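Local coordinates for protein endoglucanase (Clostridium thermocellum, PDB 2YIK) that probably hydrolyses internal beta-1,4-glucosidic bonds of cellulose, at residues V156-F161 with Y230-D235; W207-E212 with G261-E266; G313-W318 with V385-W390. All coordinates share one frame; numbering follows the deposited sequence.

Interaction 1: V156-F161 with Y230-D235; sequences VILRYF and YMNFKD
F233 and R159 carry most of this helix-to-helix contact, with L158 adding a smaller patch beside them. The phenyl ring of F233 reaches across from helix 216-233 to the arginine chain, and the meeting is spread along that chain: R159 CG lies 3.9 Å from F233 CZ, R159 NE 3.8 Å from F233 CE1, and R159 NH2 also 3.8 Å from F233 CE1. Both the aliphatic root and the charged head thus touch the ring, at CD1, CE1 and CZ. Extended from CG to NE, the arginine carries its guanidinium well away from its own helix, and a turn about the CD–NE bond (chi4 -82°) swings the flat head out of line with the chain. The guanidinium and phenyl planes stand 62° apart, so the two groups are not stacked on each other. The charge has its main partner outside the two segments: NH2 forms a salt bridge with D237, and Y240 offers a cation-pi contact while also meeting F233 edge to face. F233 therefore works as an apolar flank to an arginine whose direction is probably set by D237. L158 meets the side chain of N232 through CD1, the two crossing at about a right angle. No hydrogen bond links the segments. L158 and R159 belong to helix 151-167, N232 and F233 to helix 216-233, both in the (alpha/alpha)6 barrel usual for family 9 enzymes; helix 124-140 touches F161, M231 and N232, helix 238-257 covers Y230 and F233, and helix 279-293 packs on M231.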
loop_
_atom_site.group_PDB
_atom_site.type_symbol
_atom_site.label_atom_id
_atom_site.label_comp_id
_atom_site.label_asym_id
_atom_site.label_seq_id
_atom_site.Cartn_x
_atom_site.Cartn_y
_atom_site.Cartn_z
ATOM N N VAL A 156 -8.533 7.845 9.173
ATOM C CA VAL A 156 -9.610 6.860 9.217
ATOM C C VAL A 156 -9.250 5.655 8.347
ATOM O O VAL A 156 -9.496 4.501 8.725
ATOM C CB VAL A 156 -10.952 7.456 8.733
ATOM C CG1 VAL A 156 -11.992 6.357 8.589
ATOM C CG2 VAL A 156 -11.439 8.506 9.733
ATOM N N ILE A 157 -8.666 5.926 7.182
ATOM C CA ILE A 157 -8.265 4.860 6.270
ATOM C C ILE A 157 -7.109 4.057 6.873
ATOM O O ILE A 157 -7.141 2.833 6.854
ATOM C CB ILE A 157 -7.823 5.412 4.880
ATOM C CG1 ILE A 157 -9.041 5.810 4.046
ATOM C CG2 ILE A 157 -7.064 4.344 4.114
ATOM C CD1 ILE A 157 -9.999 6.719 4.770
ATOM N N LEU A 158 -6.106 4.745 7.417
ATOM C CA LEU A 158 -4.960 4.059 8.009
ATOM C C LEU A 158 -5.329 3.229 9.238
ATOM O O LEU A 158 -4.739 2.176 9.478
ATOM C CB LEU A 158 -3.857 5.064 8.338
ATOM C CG LEU A 158 -3.215 5.671 7.082
ATOM C CD1 LEU A 158 -2.406 6.893 7.437
ATOM C CD2 LEU A 158 -2.342 4.619 6.393
ATOM N N ARG A 159 -6.306 3.697 10.014
ATOM C CA ARG A 159 -6.756 2.948 11.182
ATOM C C ARG A 159 -7.495 1.701 10.713
ATOM O O ARG A 159 -7.353 0.628 11.302
ATOM C CB ARG A 159 -7.699 3.786 12.053
ATOM C CG ARG A 159 -7.003 4.760 12.991
ATOM C CD ARG A 159 -8.029 5.647 13.694
ATOM N NE ARG A 159 -7.422 6.602 14.623
ATOM C CZ ARG A 159 -7.049 6.312 15.868
ATOM N NH1 ARG A 159 -7.218 5.084 16.353
ATOM N NH2 ARG A 159 -6.519 7.254 16.633
ATOM N N TYR A 160 -8.278 1.837 9.646
ATOM C CA TYR A 160 -9.020 0.698 9.134
ATOM C C TYR A 160 -8.078 -0.386 8.608
ATOM O O TYR A 160 -8.356 -1.576 8.773
ATOM C CB TYR A 160 -9.996 1.133 8.035
ATOM C CG TYR A 160 -11.252 0.278 7.977
ATOM C CD1 TYR A 160 -12.224 0.366 8.979
ATOM C CD2 TYR A 160 -11.462 -0.623 6.932
ATOM C CE1 TYR A 160 -13.373 -0.418 8.943
ATOM C CE2 TYR A 160 -12.610 -1.411 6.883
ATOM C CZ TYR A 160 -13.561 -1.307 7.894
ATOM O OH TYR A 160 -14.691 -2.095 7.866
ATOM N N PHE A 161 -6.973 0.016 7.977
ATOM C CA PHE A 161 -5.985 -0.946 7.459
ATOM C C PHE A 161 -5.306 -1.669 8.619
ATOM O O PHE A 161 -5.331 -2.890 8.717
ATOM C CB PHE A 161 -4.856 -0.253 6.677
ATOM C CG PHE A 161 -5.082 -0.160 5.193
ATOM C CD1 PHE A 161 -5.102 -1.301 4.391
ATOM C CD2 PHE A 161 -5.208 1.084 4.588
ATOM C CE1 PHE A 161 -5.241 -1.193 3.003
ATOM C CE2 PHE A 161 -5.347 1.203 3.214
ATOM C CZ PHE A 161 -5.364 0.062 2.414
ATOM N N TYR A 230 2.621 3.690 14.013
ATOM C CA TYR A 230 3.141 4.239 15.252
ATOM C C TYR A 230 3.682 5.635 14.958
ATOM O O TYR A 230 3.353 6.599 15.656
ATOM C CB TYR A 230 4.266 3.365 15.812
ATOM C CG TYR A 230 5.145 4.097 16.800
ATOM C CD1 TYR A 230 4.768 4.249 18.135
ATOM C CD2 TYR A 230 6.332 4.697 16.382
ATOM C CE1 TYR A 230 5.563 4.983 19.033
ATOM C CE2 TYR A 230 7.124 5.431 17.262
ATOM C CZ TYR A 230 6.736 5.568 18.581
ATOM O OH TYR A 230 7.545 6.276 19.437
ATOM N N MET A 231 4.508 5.743 13.919
ATOM C CA MET A 231 5.103 7.024 13.546
ATOM C C MET A 231 4.049 8.096 13.289
ATOM O O MET A 231 4.247 9.262 13.624
ATOM C CB MET A 231 5.981 6.881 12.294
ATOM C CG MET A 231 7.267 6.081 12.470
ATOM S SD MET A 231 8.363 6.669 13.781
ATOM C CE MET A 231 8.990 8.194 13.099
ATOM N N ASN A 232 2.927 7.694 12.699
ATOM C CA ASN A 232 1.845 8.620 12.379
ATOM C C ASN A 232 0.962 9.006 13.568
ATOM O O ASN A 232 0.362 10.079 13.567
ATOM C CB ASN A 232 0.966 8.023 11.265
ATOM C CG ASN A 232 1.611 8.117 9.886
ATOM O OD1 ASN A 232 1.356 7.289 9.016
ATOM N ND2 ASN A 232 2.433 9.138 9.680
ATOM N N PHE A 233 0.892 8.149 14.584
ATOM C CA PHE A 233 0.040 8.426 15.739
ATOM C C PHE A 233 0.718 8.653 17.088
ATOM O O PHE A 233 0.040 8.967 18.067
ATOM C CB PHE A 233 -0.977 7.299 15.902
ATOM C CG PHE A 233 -2.033 7.277 14.839
ATOM C CD1 PHE A 233 -3.116 8.150 14.896
ATOM C CD2 PHE A 233 -1.931 6.403 13.761
ATOM C CE1 PHE A 233 -4.089 8.156 13.887
ATOM C CE2 PHE A 233 -2.893 6.397 12.748
ATOM C CZ PHE A 233 -3.974 7.274 12.809
ATOM N N LYS A 234 2.037 8.515 17.151
ATOM C CA LYS A 234 2.743 8.668 18.422
ATOM C C LYS A 234 2.537 9.959 19.203
ATOM O O LYS A 234 2.705 9.972 20.424
ATOM C CB LYS A 234 4.244 8.445 18.233
ATOM C CG LYS A 234 4.934 9.434 17.307
ATOM C CD LYS A 234 6.385 9.032 17.144
ATOM C CE LYS A 234 7.036 9.714 15.956
ATOM N NZ LYS A 234 7.769 10.944 16.347
ATOM N N ASP A 235 2.191 11.042 18.520
ATOM C CA ASP A 235 1.997 12.319 19.201
ATOM C C ASP A 235 0.523 12.571 19.424
ATOM O O ASP A 235 0.109 13.120 20.448
ATOM C CB ASP A 235 2.586 13.459 18.365
ATOM C CG ASP A 235 4.078 13.300 18.136
ATOM O OD1 ASP A 235 4.827 13.234 19.136
ATOM O OD2 ASP A 235 4.504 13.237 16.962
#

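Interaction 2: W207-E212 with G261-E266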
loop_
_atom_site.group_PDB
_atom_site.type_symbol
_atom_site.label_atom_id
_atom_site.label_comp_id
_atom_site.label_asym_id
_atom_site.label_seq_id
_atom_site.Cartn_x
_atom_site.Cartn_y
_atom_site.Cartn_z
ATOM N N TRP A 207 -6.641 -17.501 5.166
ATOM C CA TRP A 207 -5.322 -18.104 5.010
ATOM C C TRP A 207 -4.408 -17.501 6.075
ATOM O O TRP A 207 -4.359 -16.278 6.263
ATOM C CB TRP A 207 -4.792 -17.873 3.585
ATOM C CG TRP A 207 -5.817 -18.191 2.494
ATOM C CD1 TRP A 207 -6.932 -17.465 2.186
ATOM C CD2 TRP A 207 -5.796 -19.296 1.570
ATOM N NE1 TRP A 207 -7.604 -18.040 1.132
ATOM C CE2 TRP A 207 -6.930 -19.161 0.734
ATOM C CE3 TRP A 207 -4.934 -20.379 1.369
ATOM C CZ2 TRP A 207 -7.221 -20.075 -0.291
ATOM C CZ3 TRP A 207 -5.225 -21.290 0.345
ATOM C CH2 TRP A 207 -6.360 -21.126 -0.470
ATOM N N PHE A 208 -3.694 -18.375 6.776
ATOM C CA PHE A 208 -2.844 -17.962 7.884
ATOM C C PHE A 208 -1.380 -18.330 7.761
ATOM O O PHE A 208 -1.048 -19.400 7.258
ATOM C CB PHE A 208 -3.352 -18.590 9.194
ATOM C CG PHE A 208 -4.747 -18.181 9.585
ATOM C CD1 PHE A 208 -5.846 -18.560 8.822
ATOM C CD2 PHE A 208 -4.962 -17.423 10.735
ATOM C CE1 PHE A 208 -7.134 -18.189 9.192
ATOM C CE2 PHE A 208 -6.247 -17.049 11.111
ATOM C CZ PHE A 208 -7.334 -17.433 10.341
ATOM N N ILE A 209 -0.507 -17.439 8.230
ATOM C CA ILE A 209 0.923 -17.729 8.249
ATOM C C ILE A 209 1.163 -18.268 9.656
ATOM O O ILE A 209 0.650 -17.737 10.645
ATOM C CB ILE A 209 1.820 -16.486 8.026
ATOM C CG1 ILE A 209 1.785 -16.079 6.555
ATOM C CG2 ILE A 209 3.272 -16.810 8.393
ATOM C CD1 ILE A 209 1.123 -14.759 6.321
ATOM N N THR A 210 1.963 -19.318 9.718
ATOM C CA THR A 210 2.277 -20.028 10.941
ATOM C C THR A 210 3.793 -20.260 10.960
ATOM O O THR A 210 4.454 -20.077 9.939
ATOM C CB THR A 210 1.474 -21.356 10.892
ATOM O OG1 THR A 210 0.283 -21.226 11.674
ATOM C CG2 THR A 210 2.289 -22.514 11.322
ATOM N N LYS A 211 4.351 -20.654 12.101
ATOM C CA LYS A 211 5.786 -20.902 12.161
ATOM C C LYS A 211 6.142 -22.158 11.357
ATOM O O LYS A 211 7.317 -22.437 11.114
ATOM C CB LYS A 211 6.240 -21.090 13.609
ATOM C CG LYS A 211 5.939 -22.473 14.191
ATOM C CD LYS A 211 6.143 -22.497 15.699
ATOM C CE LYS A 211 7.576 -22.168 16.080
ATOM N NZ LYS A 211 8.459 -23.381 16.027
ATOM N N GLU A 212 5.125 -22.906 10.941
ATOM C CA GLU A 212 5.341 -24.143 10.198
ATOM C C GLU A 212 5.748 -23.974 8.732
ATOM O O GLU A 212 6.227 -24.920 8.111
ATOM C CB GLU A 212 4.102 -25.033 10.334
ATOM C CG GLU A 212 3.794 -25.325 11.804
ATOM C CD GLU A 212 2.713 -26.360 12.024
ATOM O OE1 GLU A 212 1.991 -26.704 11.067
ATOM O OE2 GLU A 212 2.576 -26.825 13.175
ATOM N N GLY A 261 11.363 -17.082 3.706
ATOM C CA GLY A 261 10.721 -17.475 2.466
ATOM C C GLY A 261 9.516 -16.595 2.193
ATOM O O GLY A 261 9.129 -15.790 3.040
ATOM N N VAL A 262 8.919 -16.729 1.014
ATOM C CA VAL A 262 7.739 -15.936 0.693
ATOM C C VAL A 262 6.509 -16.830 0.765
ATOM O O VAL A 262 6.608 -18.045 0.619
ATOM C CB VAL A 262 7.832 -15.307 -0.727
ATOM C CG1 VAL A 262 9.068 -14.416 -0.823
ATOM C CG2 VAL A 262 7.867 -16.401 -1.793
ATOM N N VAL A 263 5.350 -16.240 1.023
ATOM C CA VAL A 263 4.130 -17.027 1.059
ATOM C C VAL A 263 3.957 -17.577 -0.363
ATOM O O VAL A 263 4.058 -16.835 -1.346
ATOM C CB VAL A 263 2.921 -16.161 1.471
ATOM C CG1 VAL A 263 1.623 -16.919 1.229
ATOM C CG2 VAL A 263 3.036 -15.795 2.956
ATOM N N GLN A 264 3.726 -18.883 -0.463
ATOM C CA GLN A 264 3.575 -19.557 -1.751
ATOM C C GLN A 264 2.189 -19.413 -2.363
ATOM O O GLN A 264 1.199 -19.234 -1.652
ATOM C CB GLN A 264 3.917 -21.043 -1.602
ATOM C CG GLN A 264 5.343 -21.308 -1.158
ATOM C CD GLN A 264 6.362 -20.888 -2.207
ATOM O OE1 GLN A 264 6.394 -21.440 -3.310
ATOM N NE2 GLN A 264 7.198 -19.904 -1.871
ATOM N N GLY A 265 2.131 -19.500 -3.690
ATOM C CA GLY A 265 0.868 -19.370 -4.397
ATOM C C GLY A 265 -0.236 -20.287 -3.899
ATOM O O GLY A 265 -1.379 -19.858 -3.737
ATOM N N GLU A 266 0.099 -21.551 -3.652
ATOM C CA GLU A 266 -0.879 -22.535 -3.178
ATOM C C GLU A 266 -1.385 -22.218 -1.774
ATOM O O GLU A 266 -2.403 -22.756 -1.337
ATOM C CB GLU A 266 -0.256 -23.928 -3.157
ATOM C CG GLU A 266 0.998 -23.987 -2.297
ATOM C CD GLU A 266 1.569 -25.386 -2.175
ATOM O OE1 GLU A 266 0.999 -26.316 -2.794
ATOM O OE2 GLU A 266 2.586 -25.558 -1.462
#
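I209 and V263 meet through single branches, their side chains crossing obliquely. The V263 methyl CG2 sits 3.8 Å from I209 CG1 and 4.0 Å from I209 CD1, so it rests against the outer half of the isoleucine. On V263, CG2 lies anti to the carbonyl carbon while CG1 lies anti to the backbone N (chi1 168°), a rotation that presents CG2 to the strand. W207, two residues before I209, also points toward the 261-266 segment, as expected of alternate positions in a beta strand. Its benzene part reaches the backbone rather than a side chain: CZ3 comes to 3.6 Å from E266 O, approached obliquely. Strand 206-209 pairs antiparallel with 177-184, part of a small sheet attached to the (alpha/alpha)6 barrel of the family 9 fold, and the opposing segment lies in the connection between helices 238-257 and 279-293, turning 3-10 at G265 and E266. The indole nitrogen of W207 is held by G185 O, and E266, whose CB points away from the 207-212 segment, forms a salt bridge with K213 through its carboxylate. I218 of helix 216-233 touches both I209 and V263, while D217 OD1 accepts a hydrogen bond from V263 N.

Interaction 3: G313-W318 with V385-W390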
loop_
_atom_site.group_PDB
_atom_site.type_symbol
_atom_site.label_atom_id
_atom_site.label_comp_id
_atom_site.label_asym_id
_atom_site.label_seq_id
_atom_site.Cartn_x
_atom_site.Cartn_y
_atom_site.Cartn_z
ATOM N N GLY A 313 16.784 -0.115 -10.063
ATOM C CA GLY A 313 16.248 -1.089 -10.989
ATOM C C GLY A 313 14.815 -1.010 -11.421
ATOM O O GLY A 313 14.533 -0.828 -12.608
ATOM N N TRP A 314 13.937 -1.141 -10.436
ATOM C CA TRP A 314 12.486 -1.133 -10.592
ATOM C C TRP A 314 11.947 0.160 -9.948
ATOM O O TRP A 314 12.692 1.154 -9.878
ATOM C CB TRP A 314 11.966 -2.408 -9.870
ATOM C CG TRP A 314 10.724 -2.966 -10.469
ATOM C CD1 TRP A 314 9.526 -3.137 -9.845
ATOM C CD2 TRP A 314 10.532 -3.387 -11.827
ATOM N NE1 TRP A 314 8.594 -3.638 -10.724
ATOM C CE2 TRP A 314 9.188 -3.804 -11.947
ATOM C CE3 TRP A 314 11.371 -3.460 -12.949
ATOM C CZ2 TRP A 314 8.656 -4.272 -13.148
ATOM C CZ3 TRP A 314 10.837 -3.930 -14.150
ATOM C CH2 TRP A 314 9.496 -4.334 -14.236
ATOM N N ILE A 315 10.695 0.192 -9.470
ATOM C CA ILE A 315 10.225 1.339 -8.703
ATOM C C ILE A 315 9.400 0.787 -7.503
ATOM O O ILE A 315 9.172 -0.425 -7.418
ATOM C CB ILE A 315 9.561 2.533 -9.603
ATOM C CG1 ILE A 315 9.294 3.728 -8.680
ATOM C CG2 ILE A 315 8.414 2.050 -10.418
ATOM C CD1 ILE A 315 10.072 4.917 -9.218
ATOM N N HIS A 316 9.041 1.633 -6.547
ATOM C CA HIS A 316 8.325 1.160 -5.377
ATOM C C HIS A 316 6.975 0.526 -5.784
ATOM O O HIS A 316 6.197 1.164 -6.476
ATOM C CB HIS A 316 8.156 2.360 -4.427
ATOM C CG HIS A 316 7.602 2.019 -3.087
ATOM N ND1 HIS A 316 8.349 1.469 -2.071
ATOM C CD2 HIS A 316 6.357 2.228 -2.554
ATOM C CE1 HIS A 316 7.614 1.356 -0.978
ATOM N NE2 HIS A 316 6.402 1.815 -1.258
ATOM N N CYS A 317 6.695 -0.712 -5.365
ATOM C CA CYS A 317 5.417 -1.371 -5.697
ATOM C C CYS A 317 5.188 -2.568 -4.774
ATOM O O CYS A 317 6.117 -3.004 -4.097
ATOM C CB CYS A 317 5.401 -1.841 -7.154
ATOM S SG CYS A 317 6.675 -3.046 -7.553
ATOM N N TRP A 318 3.976 -3.118 -4.759
ATOM C CA TRP A 318 3.692 -4.243 -3.870
ATOM C C TRP A 318 4.684 -5.399 -3.953
ATOM O O TRP A 318 4.919 -6.078 -2.962
ATOM C CB TRP A 318 2.264 -4.781 -4.082
ATOM C CG TRP A 318 2.018 -5.475 -5.396
ATOM C CD1 TRP A 318 1.410 -4.951 -6.494
ATOM C CD2 TRP A 318 2.360 -6.838 -5.730
ATOM N NE1 TRP A 318 1.366 -5.887 -7.501
ATOM C CE2 TRP A 318 1.959 -7.025 -7.078
ATOM C CE3 TRP A 318 3.020 -7.862 -5.056
ATOM C CZ2 TRP A 318 2.131 -8.267 -7.724
ATOM C CZ3 TRP A 318 3.191 -9.086 -5.708
ATOM C CH2 TRP A 318 2.776 -9.263 -7.042
ATOM N N VAL A 385 5.895 8.702 -18.748
ATOM C CA VAL A 385 6.899 7.672 -18.459
ATOM C C VAL A 385 6.173 6.366 -18.132
ATOM O O VAL A 385 5.475 6.236 -17.128
ATOM C CB VAL A 385 7.865 8.104 -17.332
ATOM C CG1 VAL A 385 8.979 7.081 -17.189
ATOM C CG2 VAL A 385 8.473 9.476 -17.670
ATOM N N PHE A 386 6.380 5.405 -19.023
ATOM C CA PHE A 386 5.732 4.096 -19.040
ATOM C C PHE A 386 6.686 2.910 -18.786
ATOM O O PHE A 386 7.530 2.620 -19.630
ATOM C CB PHE A 386 5.102 4.006 -20.439
ATOM C CG PHE A 386 4.254 2.805 -20.693
ATOM C CD1 PHE A 386 4.815 1.643 -21.211
ATOM C CD2 PHE A 386 2.874 2.869 -20.523
ATOM C CE1 PHE A 386 4.016 0.561 -21.570
ATOM C CE2 PHE A 386 2.060 1.798 -20.879
ATOM C CZ PHE A 386 2.632 0.638 -21.405
ATOM N N LEU A 387 6.562 2.229 -17.642
ATOM C CA LEU A 387 7.427 1.069 -17.351
ATOM C C LEU A 387 6.917 -0.116 -18.175
ATOM O O LEU A 387 7.652 -0.701 -18.971
ATOM C CB LEU A 387 7.413 0.723 -15.856
ATOM C CG LEU A 387 8.237 -0.499 -15.429
ATOM C CD1 LEU A 387 9.665 -0.394 -15.943
ATOM C CD2 LEU A 387 8.229 -0.597 -13.916
ATOM N N ASN A 388 5.658 -0.478 -17.960
ATOM C CA ASN A 388 5.005 -1.527 -18.734
ATOM C C ASN A 388 3.494 -1.292 -18.682
ATOM O O ASN A 388 3.022 -0.414 -17.953
ATOM C CB ASN A 388 5.415 -2.948 -18.280
ATOM C CG ASN A 388 5.070 -3.248 -16.839
ATOM O OD1 ASN A 388 3.912 -3.170 -16.436
ATOM N ND2 ASN A 388 6.081 -3.623 -16.056
ATOM N N GLN A 389 2.732 -2.056 -19.457
ATOM C CA GLN A 389 1.281 -1.865 -19.539
ATOM C C GLN A 389 0.386 -2.230 -18.362
ATOM O O GLN A 389 -0.757 -1.770 -18.299
ATOM C CB GLN A 389 0.746 -2.585 -20.771
ATOM C CG GLN A 389 1.017 -4.079 -20.747
ATOM C CD GLN A 389 0.645 -4.751 -22.054
ATOM O OE1 GLN A 389 -0.494 -5.173 -22.252
ATOM N NE2 GLN A 389 1.605 -4.842 -22.961
ATOM N N TRP A 390 0.869 -3.062 -17.448
ATOM C CA TRP A 390 0.041 -3.451 -16.321
ATOM C C TRP A 390 0.205 -2.483 -15.151
ATOM O O TRP A 390 1.137 -2.595 -14.352
ATOM C CB TRP A 390 0.372 -4.894 -15.927
ATOM C CG TRP A 390 0.228 -5.829 -17.116
ATOM C CD1 TRP A 390 -0.931 -6.386 -17.598
ATOM C CD2 TRP A 390 1.273 -6.253 -18.005
ATOM N NE1 TRP A 390 -0.665 -7.127 -18.732
ATOM C CE2 TRP A 390 0.680 -7.061 -19.002
ATOM C CE3 TRP A 390 2.655 -6.022 -18.058
ATOM C CZ2 TRP A 390 1.423 -7.645 -20.040
ATOM C CZ3 TRP A 390 3.395 -6.602 -19.092
ATOM C CH2 TRP A 390 2.776 -7.403 -20.067
#
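W314 and L387 lie on two irregular loop segments whose nearest CA atoms, those of W314 and L387, are 8.7 Å apart, leaving the side chains to span the gap. L387 does so with its CD2 methyl, which lies over one face of the indole, 3.8 Å from the centroid of the W314 six-membered ring and only 13° off the ring normal: a CH-pi contact. The other methyl, CD1, lies on the same side of the indole, 4.1 Å from W314 CZ3. In the leucine, CG anti to the backbone N (chi1 178°) carries both methyls toward the tryptophan, and the two side chains cross at about a right angle. I315 joins more loosely, its CG2 being 4.4 Å from L387 CD2, and W372 of helix 363-373 packs against both aliphatic side chains. N388 completes the patch with its amide nitrogen: ND2 is 3.9 Å from W314 CH2, approached obliquely with amide and ring planes 38° apart. Within its own loop N388 forms an Asx turn, in which OD1 accepts, on a lone pair in the carbonyl plane, the backbone N of W390 at 3.2 Å. At the indole edge, in plane, lies C317 SG. Every link across the two loops is thus of van der Waals or CH-pi character. Such chemistry implies cohesion from shape and polarisable surface, with only the mild directionality of a CH-pi contact: no hydrogen bond crosses between the loops, and the Asx-turn bond lies within one of them, where it probably helps to set the rotation of the amide.

How the interactions relate
Interactions 1 and 2 are buried, whereas interaction 3 is partly buried, its W314 exposed and its L387 partly so. Helix 216-233 connects the first two: it supplies one side of interaction 1 and, as the next element after strand 206-209, also touches I209 and V263 of interaction 2, whose segments alternate with those of interaction 1. Interaction 3 joins two later loops, on the opposite side of the chain's centre from interaction 1. No hydrogen bond crosses any of the three, yet their character differs: a charged chain flanked by an aromatic ring between helices, aliphatic branches where a strand meets a loop, and a methyl over an indole face between loops.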